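Local coordinates for dihydrolipoyl dehydrogenase (Elizabethkingia anophelis NUHP1, PDB 6UZI), which probably catalyses the NAD+-dependent oxidation of protein-bound dihydrolipoamide, using one FAD and a redox-active disulfide in each subunit, at residues A[221-225]-A[404-408]; A[225-229]-A[419-423]; A[292-296]-A[311-316]; A[301-305]-A[318-324]. All coordinates share one frame; numbering follows the deposited sequence.

Interaction 1 of 4, residues A[221-225]-A[404-408]; sequences MDGTL and VIKIL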
# COMPACT_ATOMS: atom_id res chain seq x y z
N MET A 221 0.91 -21.43 1.33
CA MET A 221 1.75 -20.27 1.51
C MET A 221 2.83 -20.59 2.53
O MET A 221 2.93 -21.71 3.04
CB MET A 221 0.90 -19.07 1.93
CG MET A 221 -0.19 -18.74 0.93
SD MET A 221 -0.96 -17.13 1.18
CE MET A 221 0.36 -16.06 0.61
N ASP A 222 3.68 -19.61 2.80
CA ASP A 222 4.77 -19.82 3.74
C ASP A 222 4.20 -20.14 5.13
O ASP A 222 3.21 -19.55 5.56
CB ASP A 222 5.64 -18.57 3.81
CG ASP A 222 6.85 -18.77 4.66
OD1 ASP A 222 7.91 -19.15 4.11
OD2 ASP A 222 6.74 -18.57 5.89
N GLY A 223 4.85 -21.09 5.82
CA GLY A 223 4.35 -21.54 7.11
C GLY A 223 4.24 -20.44 8.15
O GLY A 223 3.34 -20.47 8.99
N THR A 224 5.15 -19.47 8.11
CA THR A 224 5.05 -18.34 9.03
C THR A 224 3.75 -17.59 8.81
O THR A 224 3.09 -17.17 9.77
CB THR A 224 6.24 -17.40 8.85
OG1 THR A 224 7.44 -18.08 9.25
CG2 THR A 224 6.05 -16.13 9.66
N LEU A 225 3.37 -17.39 7.55
CA LEU A 225 2.12 -16.71 7.26
C LEU A 225 0.93 -17.52 7.76
O LEU A 225 -0.03 -16.96 8.30
CB LEU A 225 2.03 -16.45 5.76
CG LEU A 225 3.18 -15.65 5.17
CD1 LEU A 225 2.89 -15.32 3.71
CD2 LEU A 225 3.46 -14.39 5.99
N VAL A 404 4.04 -9.44 10.37
CA VAL A 404 5.48 -9.55 10.24
C VAL A 404 5.81 -9.60 8.76
O VAL A 404 4.97 -10.01 7.94
CB VAL A 404 6.00 -10.80 11.00
CG1 VAL A 404 5.53 -12.08 10.31
CG2 VAL A 404 7.51 -10.79 11.12
N ILE A 405 7.01 -9.15 8.41
CA ILE A 405 7.57 -9.29 7.07
C ILE A 405 8.74 -10.26 7.14
O ILE A 405 9.60 -10.14 8.02
CB ILE A 405 8.03 -7.94 6.50
CG1 ILE A 405 6.88 -6.93 6.53
CG2 ILE A 405 8.59 -8.11 5.10
CD1 ILE A 405 5.86 -7.18 5.46
N LYS A 406 8.75 -11.23 6.23
CA LYS A 406 9.73 -12.30 6.25
C LYS A 406 10.39 -12.42 4.89
O LYS A 406 9.70 -12.53 3.87
CB LYS A 406 9.08 -13.62 6.66
CG LYS A 406 9.94 -14.86 6.46
CD LYS A 406 9.10 -16.13 6.66
CE LYS A 406 9.98 -17.36 6.84
NZ LYS A 406 9.17 -18.58 7.07
N ILE A 407 11.72 -12.38 4.86
CA ILE A 407 12.49 -12.45 3.63
C ILE A 407 13.41 -13.66 3.70
O ILE A 407 14.09 -13.87 4.72
CB ILE A 407 13.30 -11.16 3.39
CG1 ILE A 407 12.36 -10.00 3.05
CG2 ILE A 407 14.32 -11.38 2.28
CD1 ILE A 407 13.07 -8.66 2.93
N LEU A 408 13.43 -14.44 2.63
CA LEU A 408 14.34 -15.58 2.48
C LEU A 408 15.38 -15.23 1.42
O LEU A 408 15.03 -14.75 0.33
CB LEU A 408 13.56 -16.83 2.08
CG LEU A 408 12.43 -17.23 3.03
CD1 LEU A 408 11.53 -18.29 2.41
CD2 LEU A 408 13.01 -17.73 4.34
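Thr224 and Lys406 mark the nearest approach of the two backbones, Thr224 CA lying 8.1 Å from Lys406 CA where the first turn of helix 223-236 faces strand 404-410 in the antiparallel sheet of the dimerisation domain. The contact shows how a helix N-cap can double as a docking point between domains. Asp222 is that N-cap: its OD2 accepts the capping bond from Thr224 N at 2.9 Å, met on the anti side and 33° out of the carboxylate plane. The same oxygen turns its syn lone pair to the sheet, where Lys406 NZ closes a salt bridge of 2.7 Å with Asp222 OD2. Lys406 leaves the strand with CG anti to the backbone N (chi1 168°) and stays extended to its end, so the long chain spans the gap and brings NZ to the syn side of Asp222 OD2. A second acceptor stands beside the first, Thr224 OG1, which takes a hydrogen bond of 2.8 Å from Lys406 NZ. Glu372 adds a salt bridge to the same amine and gives its backbone N to Asp222 OD1, so the buried ammonium has three oxygen partners, two from carboxylates, and probably keeps its charge. Apolar groups flank the polar centre: a methyl of Leu408, CD1, lies 4.1 Å from Asp222 OD1, and at the other end of the strand segment Val404 CG1 meets Thr224 CG2 at 4.1 Å.

Interaction 2 of 4, residues A[225-229]-A[419-423]; sequences LSKEL and VHMIG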
# COMPACT_ATOMS: atom_id res chain seq x y z
N LEU A 225 3.37 -17.39 7.55
CA LEU A 225 2.12 -16.71 7.26
C LEU A 225 0.93 -17.52 7.76
O LEU A 225 -0.03 -16.96 8.30
CB LEU A 225 2.03 -16.45 5.76
CG LEU A 225 3.18 -15.65 5.17
CD1 LEU A 225 2.89 -15.32 3.71
CD2 LEU A 225 3.46 -14.39 5.99
N SER A 226 0.99 -18.84 7.58
CA SER A 226 -0.07 -19.71 8.11
C SER A 226 -0.21 -19.51 9.61
O SER A 226 -1.32 -19.34 10.13
CB SER A 226 0.26 -21.17 7.79
OG SER A 226 0.08 -21.46 6.42
N LYS A 227 0.92 -19.50 10.32
CA LYS A 227 0.91 -19.34 11.77
C LYS A 227 0.37 -17.97 12.16
O LYS A 227 -0.51 -17.86 13.02
CB LYS A 227 2.34 -19.56 12.29
CG LYS A 227 2.50 -19.60 13.79
CD LYS A 227 3.85 -20.19 14.16
CE LYS A 227 4.26 -19.82 15.58
NZ LYS A 227 4.59 -18.37 15.69
N GLU A 228 0.89 -16.91 11.54
CA GLU A 228 0.50 -15.55 11.91
C GLU A 228 -0.96 -15.25 11.55
O GLU A 228 -1.63 -14.51 12.27
CB GLU A 228 1.44 -14.55 11.26
CG GLU A 228 2.83 -14.62 11.83
CD GLU A 228 2.89 -14.06 13.24
OE1 GLU A 228 2.14 -13.11 13.53
OE2 GLU A 228 3.69 -14.57 14.05
N LEU A 229 -1.45 -15.78 10.43
CA LEU A 229 -2.84 -15.51 10.07
C LEU A 229 -3.80 -16.16 11.06
O LEU A 229 -4.75 -15.51 11.52
CB LEU A 229 -3.15 -16.00 8.65
CG LEU A 229 -4.56 -15.66 8.13
CD1 LEU A 229 -4.83 -14.16 8.19
CD2 LEU A 229 -4.77 -16.19 6.72
N VAL A 419 9.61 -13.62 -0.42
CA VAL A 419 9.20 -12.55 0.49
C VAL A 419 7.76 -12.84 0.91
O VAL A 419 6.89 -13.03 0.06
CB VAL A 419 9.31 -11.16 -0.17
CG1 VAL A 419 8.92 -10.05 0.80
CG2 VAL A 419 10.73 -10.93 -0.66
N HIS A 420 7.52 -12.86 2.22
CA HIS A 420 6.23 -13.30 2.76
C HIS A 420 5.75 -12.31 3.81
O HIS A 420 6.43 -12.10 4.83
CB HIS A 420 6.35 -14.71 3.33
CG HIS A 420 6.89 -15.70 2.34
ND1 HIS A 420 6.11 -16.28 1.37
CD2 HIS A 420 8.14 -16.19 2.16
CE1 HIS A 420 6.84 -17.10 0.64
NE2 HIS A 420 8.08 -17.06 1.10
N MET A 421 4.58 -11.73 3.59
CA MET A 421 4.10 -10.60 4.37
C MET A 421 2.74 -10.90 4.99
O MET A 421 1.88 -11.54 4.37
CB MET A 421 3.95 -9.34 3.49
CG MET A 421 5.07 -9.08 2.53
SD MET A 421 4.70 -7.55 1.64
CE MET A 421 6.23 -7.33 0.72
N ILE A 422 2.56 -10.43 6.21
CA ILE A 422 1.23 -10.29 6.79
C ILE A 422 1.25 -8.98 7.57
O ILE A 422 2.11 -8.78 8.43
CB ILE A 422 0.84 -11.48 7.68
CG1 ILE A 422 -0.54 -11.26 8.30
CG2 ILE A 422 1.89 -11.76 8.76
CD1 ILE A 422 -1.09 -12.48 8.95
N GLY A 423 0.34 -8.08 7.24
CA GLY A 423 0.35 -6.76 7.84
C GLY A 423 -0.53 -5.83 7.05
O GLY A 423 -1.12 -6.20 6.03
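Helix-on-sheet packing between two domains is the element that brings Leu225 and Ile422 together: helix 223-236, the crossover between parallel strands 207-211 and 239-241 of the probable NAD-binding domain, lies on strand 416-423 of the dimerisation sheet. The short segments run parallel, 3° apart, with their axes 8.9 Å from each other. Leu225 spreads its two methyls along the strand. CD1 reaches back to His420, with Leu225 CD1 3.5 Å from His420 CB, while Leu225 CD2 sits 3.6 Å from Met421 O. The imidazole itself leads away from the helix and is held through NE2 by the backbone O of Lys370. Ile422 answers from the sheet with both its branches. Its CG2 packs 3.8 Å from Glu228 CB, so the acidic residue contributes its aliphatic base here. With CG1 anti to the backbone N (chi1 178°), the longer branch is carried forward to the next turn of the helix. Val365 of the adjoining strand touches Leu225, Leu229 and Ile422, and Leu229 also lies close to Leu195, a predicted NAD+-binding residue. The branch of Ile422 ends against the helix backbone, CD1 being 3.6 Å from Leu229 N.

Interaction 3 of 4, residues A[292-296]-A[311-316]; sequences KAGVE and TNVPNI
Asn312 holds Gly294 and Glu296 with the two ends of a single side-chain amide. Its ND2 donates to Gly294 O at 2.9 Å, a somewhat bent bond (N-H...O 145°) whose donor lies 17° off the carbonyl plane. The other end accepts: Glu296 N reaches Asn312 OD1 at 3.2 Å, from a position well tilted out of the carbonyl plane. Donor and acceptor thus work as a pair, spanning Val295 and fixing the rotation of the amide. The first torsion of Asn312 (chi1 51°) puts its CG between the backbone N and the carbonyl carbon, which directs the amide at the facing segment. Glu296 then lays its carboxylate over that amide, the two planes stacked and nearly parallel.

The two segments bracket the loop that leads from helix 290-293 to strand 316-318, the edge strand of the parallel sheet in the FAD-binding domain. Gly294, just past the short helix, takes a positive phi, and the chain there turns toward Asn312. On the facing side, a type I beta turn from Val313 to Ile316 folds the chain back into the strand, closed by Ile316 N on Val313 O at 3.0 Å.

Beneath these bonds Val295 wedges between three side chains of the second segment. Val295 CG1 turns to Thr311, meeting Thr311 CG2 at 4.0 Å, and the other methyl serves two partners. Val295 CG2 touches Val313 CG2 at 4.0 Å, with the side chains at about a right angle, and Ile316 CD1 at 3.9 Å. Ile316 CD1 also meets Ala293 CB at 4.0 Å, and Phe125 of strand 122-125 packs on both Ala293 and Ile316.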
# COMPACT_ATOMS: atom_id res chain seq x y z
N LYS A 292 -15.36 -32.73 -29.70
CA LYS A 292 -15.54 -32.40 -31.11
C LYS A 292 -14.37 -31.62 -31.71
O LYS A 292 -14.29 -31.52 -32.94
CB LYS A 292 -16.84 -31.61 -31.29
CG LYS A 292 -18.09 -32.42 -30.99
CD LYS A 292 -19.36 -31.62 -31.20
CE LYS A 292 -20.60 -32.44 -30.87
NZ LYS A 292 -21.85 -31.66 -31.09
N ALA A 293 -13.47 -31.08 -30.90
CA ALA A 293 -12.27 -30.43 -31.41
C ALA A 293 -11.02 -31.27 -31.21
O ALA A 293 -10.01 -31.03 -31.87
CB ALA A 293 -12.07 -29.07 -30.73
N GLY A 294 -11.08 -32.25 -30.30
CA GLY A 294 -9.98 -33.14 -30.03
C GLY A 294 -9.09 -32.74 -28.88
O GLY A 294 -8.03 -33.33 -28.71
N VAL A 295 -9.52 -31.79 -28.04
CA VAL A 295 -8.66 -31.25 -26.99
C VAL A 295 -8.68 -32.19 -25.79
O VAL A 295 -9.75 -32.64 -25.35
CB VAL A 295 -9.12 -29.83 -26.59
CG1 VAL A 295 -8.33 -29.32 -25.40
CG2 VAL A 295 -8.95 -28.89 -27.77
N GLU A 296 -7.50 -32.51 -25.26
CA GLU A 296 -7.37 -33.43 -24.14
C GLU A 296 -7.33 -32.69 -22.80
O GLU A 296 -6.81 -31.58 -22.70
CB GLU A 296 -6.11 -34.28 -24.27
CG GLU A 296 -6.02 -35.15 -25.49
CD GLU A 296 -4.63 -35.74 -25.69
OE1 GLU A 296 -3.65 -35.14 -25.19
OE2 GLU A 296 -4.52 -36.81 -26.33
N THR A 311 -2.74 -26.39 -26.55
CA THR A 311 -3.32 -27.72 -26.38
C THR A 311 -2.70 -28.69 -27.39
O THR A 311 -1.77 -28.35 -28.13
CB THR A 311 -4.84 -27.69 -26.57
OG1 THR A 311 -5.14 -27.53 -27.96
CG2 THR A 311 -5.45 -26.55 -25.80
N ASN A 312 -3.20 -29.92 -27.41
CA ASN A 312 -2.73 -30.87 -28.41
C ASN A 312 -3.19 -30.47 -29.81
O ASN A 312 -2.57 -30.86 -30.80
CB ASN A 312 -3.16 -32.29 -28.06
CG ASN A 312 -4.64 -32.39 -27.76
OD1 ASN A 312 -5.26 -31.47 -27.24
ND2 ASN A 312 -5.21 -33.53 -28.12
N VAL A 313 -4.30 -29.75 -29.91
CA VAL A 313 -4.74 -29.16 -31.17
C VAL A 313 -4.03 -27.82 -31.34
O VAL A 313 -4.30 -26.88 -30.58
CB VAL A 313 -6.27 -29.02 -31.20
CG1 VAL A 313 -6.76 -28.54 -32.57
CG2 VAL A 313 -6.92 -30.37 -30.83
N PRO A 314 -3.14 -27.68 -32.33
CA PRO A 314 -2.16 -26.57 -32.30
C PRO A 314 -2.76 -25.17 -32.34
O PRO A 314 -2.13 -24.23 -31.82
CB PRO A 314 -1.31 -26.83 -33.55
CG PRO A 314 -1.47 -28.29 -33.81
CD PRO A 314 -2.89 -28.60 -33.45
N ASN A 315 -3.93 -24.98 -32.93
CA ASN A 315 -4.52 -23.66 -33.05
C ASN A 315 -5.39 -23.29 -31.87
O ASN A 315 -5.99 -22.21 -31.86
CB ASN A 315 -5.35 -23.56 -34.34
CG ASN A 315 -6.55 -24.51 -34.33
OD1 ASN A 315 -6.39 -25.73 -34.21
ND2 ASN A 315 -7.75 -23.96 -34.43
N ILE A 316 -5.52 -24.17 -30.88
CA ILE A 316 -6.34 -23.95 -29.70
C ILE A 316 -5.43 -23.80 -28.49
O ILE A 316 -4.57 -24.66 -28.24
CB ILE A 316 -7.37 -25.08 -29.51
CG1 ILE A 316 -8.30 -25.14 -30.72
CG2 ILE A 316 -8.14 -24.90 -28.22
CD1 ILE A 316 -9.21 -26.34 -30.75

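Interaction 4 of 4, residues A[301-305]-A[318-324]; sequences GRVKT and AIGDVVK. With FAD (flavin-adenine dinucleotide), chain E.
Arg302 and Lys324 cross at about a right angle, the guanidinium offering one face to the base of the lysine chain. Lys324 CB stands over that face, toward its rim, and lies 3.8 Å from Arg302 NH1. The bend at chi3 (-54°) swings the flat group back over the second segment, while a salt bridge from Arg302 NE to Asp298 holds it from outside the two segments. Beyond CB the lysine runs on extended and slides past Thr305 in the opposite direction, Lys324 CE being 3.9 Å from Thr305 OG1.

Val303, next along, faces inward and divides its methyls. Val303 CG1 meets Ala318 CB at 3.6 Å, whereas CG2 is turned obliquely to both methyls of Val322. The backbone sets this pairing: Val303 N donates to Val322 O at 3.0 Å. Thr305 comes across Val323 nearly perpendicularly, presenting its methyl and not its hydroxyl, with Thr305 CG2 3.7 Å from Val323 CG1.

Asp321 points away from this packing, to the cofactor. Asp321 N donates almost straight (167°) to FAD O2P at 3.0 Å, and Asp321 OD1 accepts from FAD O3' at 3.1 Å. Ser154 OG binds the other carboxylate oxygen and so helps to position the group. Gly320, with no side chain, lets the phosphate come close to its backbone. The turn thus packs its valines on the 301-305 segment while Asp321 holds a phosphate oxygen and the ribityl O3' of FAD, an arrangement characteristic of the second FAD-binding fingerprint of these flavoproteins, the sequence that runs from a threonine, here Thr311, through strand 316-318 to the Gly-Asp pair.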
# COMPACT_ATOMS: atom_id res chain seq x y z
N GLY A 301 -8.91 -32.81 -14.62
CA GLY A 301 -9.96 -32.09 -15.30
C GLY A 301 -9.53 -30.79 -15.93
O GLY A 301 -10.40 -30.00 -16.33
N ARG A 302 -8.23 -30.54 -16.05
CA ARG A 302 -7.69 -29.32 -16.64
C ARG A 302 -7.28 -29.55 -18.09
O ARG A 302 -6.93 -30.67 -18.49
CB ARG A 302 -6.48 -28.80 -15.85
CG ARG A 302 -6.75 -28.38 -14.42
CD ARG A 302 -5.49 -28.21 -13.62
NE ARG A 302 -4.67 -29.42 -13.68
CZ ARG A 302 -3.62 -29.64 -12.90
NH1 ARG A 302 -3.23 -28.71 -12.02
NH2 ARG A 302 -2.94 -30.78 -12.99
N VAL A 303 -7.37 -28.48 -18.87
CA VAL A 303 -6.91 -28.51 -20.25
C VAL A 303 -5.39 -28.66 -20.25
O VAL A 303 -4.68 -27.84 -19.66
CB VAL A 303 -7.33 -27.24 -21.00
CG1 VAL A 303 -6.93 -27.32 -22.46
CG2 VAL A 303 -8.82 -26.98 -20.87
N LYS A 304 -4.90 -29.74 -20.86
CA LYS A 304 -3.45 -29.92 -20.97
C LYS A 304 -2.87 -28.84 -21.87
O LYS A 304 -3.43 -28.50 -22.91
CB LYS A 304 -3.12 -31.31 -21.52
CG LYS A 304 -3.10 -32.43 -20.50
CD LYS A 304 -3.02 -33.79 -21.19
CE LYS A 304 -1.81 -34.60 -20.73
NZ LYS A 304 -1.89 -36.04 -21.15
N THR A 305 -1.73 -28.29 -21.46
CA THR A 305 -1.06 -27.24 -22.20
C THR A 305 0.43 -27.52 -22.19
O THR A 305 0.93 -28.28 -21.35
CB THR A 305 -1.34 -25.84 -21.62
OG1 THR A 305 -1.08 -25.85 -20.21
CG2 THR A 305 -2.79 -25.47 -21.84
N ALA A 318 -5.24 -22.36 -24.16
CA ALA A 318 -6.05 -22.32 -22.95
C ALA A 318 -5.29 -21.59 -21.86
O ALA A 318 -4.07 -21.77 -21.72
CB ALA A 318 -6.43 -23.73 -22.51
N ILE A 319 -6.01 -20.79 -21.08
CA ILE A 319 -5.43 -19.91 -20.07
C ILE A 319 -6.28 -19.96 -18.81
O ILE A 319 -7.43 -20.41 -18.82
CB ILE A 319 -5.35 -18.44 -20.54
CG1 ILE A 319 -6.75 -17.93 -20.86
CG2 ILE A 319 -4.40 -18.29 -21.73
CD1 ILE A 319 -6.81 -16.49 -21.27
N GLY A 320 -5.71 -19.46 -17.72
CA GLY A 320 -6.49 -19.15 -16.54
C GLY A 320 -6.77 -20.36 -15.66
O GLY A 320 -6.00 -21.32 -15.62
N ASP A 321 -7.91 -20.30 -14.96
CA ASP A 321 -8.25 -21.34 -14.00
C ASP A 321 -8.49 -22.69 -14.66
O ASP A 321 -8.48 -23.72 -13.98
CB ASP A 321 -9.51 -20.95 -13.21
CG ASP A 321 -9.25 -19.90 -12.13
OD1 ASP A 321 -8.21 -19.21 -12.17
OD2 ASP A 321 -10.10 -19.77 -11.23
N VAL A 322 -8.68 -22.72 -15.99
CA VAL A 322 -8.98 -23.99 -16.65
C VAL A 322 -7.72 -24.77 -16.95
O VAL A 322 -7.80 -25.92 -17.41
CB VAL A 322 -9.83 -23.72 -17.91
CG1 VAL A 322 -8.95 -23.41 -19.13
CG2 VAL A 322 -10.83 -24.84 -18.16
N VAL A 323 -6.54 -24.20 -16.68
CA VAL A 323 -5.27 -24.87 -16.89
C VAL A 323 -4.51 -24.91 -15.57
O VAL A 323 -4.90 -24.29 -14.57
CB VAL A 323 -4.42 -24.21 -17.98
CG1 VAL A 323 -5.16 -24.20 -19.29
CG2 VAL A 323 -4.02 -22.79 -17.58
N LYS A 324 -3.38 -25.60 -15.59
CA LYS A 324 -2.54 -25.77 -14.42
C LYS A 324 -1.92 -24.44 -13.98
O LYS A 324 -1.73 -23.50 -14.77
CB LYS A 324 -1.44 -26.79 -14.71
CG LYS A 324 -0.49 -26.36 -15.82
CD LYS A 324 0.61 -27.37 -16.04
CE LYS A 324 1.31 -27.13 -17.36
NZ LYS A 324 2.21 -28.27 -17.71
PA FAD E . -13.47 -17.13 -14.88
O1A FAD E . -13.35 -15.83 -14.19
O2A FAD E . -13.67 -18.23 -13.84
O5B FAD E . -14.78 -17.12 -15.78
C5B FAD E . -14.69 -17.68 -17.11
C4B FAD E . -15.98 -17.37 -17.83
O4B FAD E . -16.22 -18.37 -18.84
C3B FAD E . -17.25 -17.34 -16.96
O3B FAD E . -17.79 -16.02 -16.99
C2B FAD E . -18.21 -18.32 -17.65
O2B FAD E . -19.55 -17.85 -17.68
C1B FAD E . -17.61 -18.43 -19.05
N9A FAD E . -17.88 -19.68 -19.74
C8A FAD E . -17.60 -20.95 -19.31
N7A FAD E . -17.90 -21.89 -20.17
C5A FAD E . -18.42 -21.19 -21.25
C6A FAD E . -18.92 -21.61 -22.50
N6A FAD E . -18.94 -22.88 -22.90
N1A FAD E . -19.37 -20.66 -23.34
C2A FAD E . -19.32 -19.38 -22.96
N3A FAD E . -18.86 -18.86 -21.81
C4A FAD E . -18.42 -19.83 -20.99
N1 FAD E . -8.61 -14.33 -7.46
C2 FAD E . -7.69 -13.37 -7.21
O2 FAD E . -6.68 -13.25 -7.90
N3 FAD E . -7.89 -12.48 -6.16
C4 FAD E . -8.98 -12.47 -5.31
O4 FAD E . -9.06 -11.62 -4.42
C4X FAD E . -9.95 -13.49 -5.59
N5 FAD E . -11.03 -13.53 -4.85
C5X FAD E . -11.98 -14.48 -5.17
C6 FAD E . -13.17 -14.51 -4.44
C7 FAD E . -14.19 -15.39 -4.75
C7M FAD E . -15.46 -15.37 -3.94
C8 FAD E . -14.02 -16.29 -5.83
C8M FAD E . -15.14 -17.22 -6.24
C9 FAD E . -12.83 -16.28 -6.55
C9A FAD E . -11.82 -15.39 -6.23
N10 FAD E . -10.63 -15.32 -6.99
C10 FAD E . -9.68 -14.38 -6.69
C1' FAD E . -10.41 -16.23 -8.12
C2' FAD E . -10.73 -15.57 -9.45
O2' FAD E . -12.13 -15.38 -9.60
C3' FAD E . -10.18 -16.40 -10.62
O3' FAD E . -8.86 -16.82 -10.33
C4' FAD E . -10.18 -15.63 -11.94
O4' FAD E . -11.50 -15.11 -12.15
C5' FAD E . -9.72 -16.45 -13.12
O5' FAD E . -10.72 -16.25 -14.14
P FAD E . -10.65 -16.85 -15.65
O1P FAD E . -10.50 -15.83 -16.73
O2P FAD E . -9.66 -17.98 -15.82
O3P FAD E . -12.11 -17.48 -15.67
O HOH W 1 -0.78 -29.69 -18.60

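Overall arrangement
The contacts form two pairs. Interactions 1 and 2, with centres 5 Å apart, share Leu225 and helix 223-236, and they reach neighbouring strands 404-410 and 416-423 of one antiparallel sheet; together they join the probable NAD-binding part to the dimerisation domain, nearly 200 residues later in the chain. Interactions 3 and 4, with centres 12 Å apart, lie in the sequence between those ends. Their segments alternate, and the loop after helix 290-293 packs beside strand 316-318. Centres of interactions 2 and 4 are about 29 Å apart. One pair thus ties domains together; of the other, interaction 4 alone includes the FAD-binding turn, while interaction 3 lies farther out, beside it.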